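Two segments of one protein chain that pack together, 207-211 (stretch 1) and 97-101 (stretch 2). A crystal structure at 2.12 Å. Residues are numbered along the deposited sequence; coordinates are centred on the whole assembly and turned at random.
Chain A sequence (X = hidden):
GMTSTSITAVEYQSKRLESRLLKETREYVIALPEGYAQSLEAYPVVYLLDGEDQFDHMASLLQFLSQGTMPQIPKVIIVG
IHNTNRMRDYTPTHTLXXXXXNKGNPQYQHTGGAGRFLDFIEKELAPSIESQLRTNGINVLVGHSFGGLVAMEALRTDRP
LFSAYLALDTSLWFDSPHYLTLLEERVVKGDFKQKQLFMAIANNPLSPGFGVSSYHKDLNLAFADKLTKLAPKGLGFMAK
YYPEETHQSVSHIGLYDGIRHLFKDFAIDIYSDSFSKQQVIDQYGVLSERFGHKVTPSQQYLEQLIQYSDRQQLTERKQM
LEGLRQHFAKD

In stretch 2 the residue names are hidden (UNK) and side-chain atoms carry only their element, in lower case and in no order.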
# COMPACT_ATOMS: atom_id res chain seq x y z
N SER A 207 -4.51 14.63 -19.76
CA SER A 207 -5.02 13.59 -20.64
C SER A 207 -4.12 13.62 -21.86
O SER A 207 -3.96 14.67 -22.51
CB SER A 207 -6.46 13.83 -21.04
OG SER A 207 -7.32 13.79 -19.91
N PRO A 208 -3.49 12.47 -22.16
CA PRO A 208 -2.57 12.37 -23.31
C PRO A 208 -3.14 13.02 -24.57
O PRO A 208 -4.32 12.80 -24.93
CB PRO A 208 -2.39 10.86 -23.48
CG PRO A 208 -2.48 10.37 -22.10
CD PRO A 208 -3.60 11.18 -21.45
N GLY A 209 -2.31 13.83 -25.22
CA GLY A 209 -2.68 14.55 -26.42
C GLY A 209 -3.50 15.81 -26.18
O GLY A 209 -3.74 16.57 -27.10
N PHE A 210 -3.94 16.05 -24.94
CA PHE A 210 -4.77 17.23 -24.61
C PHE A 210 -4.13 18.16 -23.60
O PHE A 210 -4.51 19.34 -23.51
CB PHE A 210 -6.19 16.82 -24.14
CG PHE A 210 -7.03 16.16 -25.23
CD1 PHE A 210 -7.35 16.85 -26.40
CD2 PHE A 210 -7.54 14.87 -25.06
CE1 PHE A 210 -8.12 16.28 -27.37
CE2 PHE A 210 -8.33 14.29 -26.03
CZ PHE A 210 -8.63 14.99 -27.20
N GLY A 211 -3.15 17.70 -22.84
CA GLY A 211 -2.56 18.57 -21.85
C GLY A 211 -3.47 18.57 -20.66
O GLY A 211 -3.97 17.50 -20.28
N UNK A 97 -2.62 7.75 -34.17
CA UNK A 97 -2.93 9.07 -33.63
C UNK A 97 -3.48 9.07 -32.20
O UNK A 97 -4.00 8.07 -31.72
c UNK A 97 -3.96 9.87 -34.54
c UNK A 97 -5.30 9.13 -34.66
c UNK A 97 -3.38 10.19 -35.94
N UNK A 98 -3.30 10.21 -31.54
CA UNK A 98 -3.86 10.48 -30.22
C UNK A 98 -5.33 10.90 -30.48
O UNK A 98 -5.68 11.16 -31.60
c UNK A 98 -1.62 10.63 -27.72
c UNK A 98 -3.10 11.61 -29.52
c UNK A 98 -1.65 11.35 -29.10
c UNK A 98 -0.81 12.61 -29.08
N UNK A 99 -6.17 10.98 -29.42
CA UNK A 99 -7.58 11.39 -29.58
C UNK A 99 -7.78 12.74 -30.25
O UNK A 99 -8.84 12.99 -30.85
c UNK A 99 -7.22 10.50 -27.40
c UNK A 99 -8.08 11.45 -28.13
c UNK A 99 -5.86 10.65 -28.02
N UNK A 100 -6.77 13.59 -30.14
CA UNK A 100 -6.78 14.92 -30.76
C UNK A 100 -6.66 14.86 -32.26
O UNK A 100 -6.98 15.86 -32.91
o UNK A 100 -4.39 14.98 -30.48
c UNK A 100 -5.57 15.71 -30.26
N UNK A 101 -6.19 13.72 -32.80
CA UNK A 101 -5.93 13.59 -34.25
C UNK A 101 -4.45 13.77 -34.59
O UNK A 101 -4.03 13.50 -35.70

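Position 97 carries three side-chain carbons. One is bonded to CA and holds the other two, so the side chain branches at its first atom. There is no oxygen or nitrogen. None of these atoms comes near stretch 1; the nearest approach is 9.5 Å, from CB at position 97 to CA of Gly209. A three-carbon side chain forked at CB is valine. Val97 has chi1 of -64° (m) and takes no part in the contact.

Position 98 has four side-chain carbons, forked at the second. Its CA-to-CB bond points toward stretch 1. One terminal carbon lies 3.8 Å from CA of Gly209. The other lies 4.3 Å from CB of Pro208, an apolar contact. A four-carbon chain with its fork one atom beyond CB is leucine. Leu98 has chi1 of -68° (m) and chi2 of 151° (t). The carbon near Gly209 is CD1, and the one near Pro208 is CD2. Both methyls of the fork reach stretch 1. CD1 packs on Gly209, while CD2 lies near both Pro208 and Gly209.

Position 99 has three side-chain carbons that close a ring onto the backbone N. Its CB lies 3.5 Å from CE2 of Phe210, and the ring carbon bonded to N lies 4.1 Å from O of Pro208. A ring of this kind is proline, and the phi of -56° agrees. In Pro99 that second carbon is CD. The ring has a C-gamma exo pucker.

Position 100 has one carbon and one oxygen beyond CA. Its CB lies 3.8 Å from O of Gly209 and 3.9 Å from CE1 of Phe210. Its backbone N lies 3.8 Å from CZ of Phe210. A single carbon followed by an oxygen is serine; cysteine would end in sulfur. Ser100 has chi1 of 54° (p). Its OG is hydrogen-bonded to a residue just outside the stretches.

Position 101 has no side-chain atoms, so it is glycine. It touches nothing on stretch 1. Its phi of 99° and psi of -11° would jam a CB against the carbonyl O of the preceding residue. Gly101 N donates a hydrogen bond to Leu98 O at 2.9 Å, which closes a type I beta turn from Leu98 to Gly101.

The contact is small, with 239 Å² buried over both sides, and no hydrogen bond crosses it. It rests on van der Waals packing. The turn presents Leu98, Pro99 and Ser100 to stretch 1, all with CB directed toward it. Gly209 allows the close approach: its CA is 5.7 Å from CA of Leu98, and a CB there would come within 3.0 Å of Leu98 CB, a clash. Its positive phi also favours glycine. Phe210 lies beside Pro99 and Ser100, with its ring oblique to both. Stretch 1 holds its own shape through backbone hydrogen bonds, including Phe210 N to Ser207 O at 2.8 Å and Ser207 N to Gly211 O at 3.0 Å.

Stretch 2 97-101: VLPSG
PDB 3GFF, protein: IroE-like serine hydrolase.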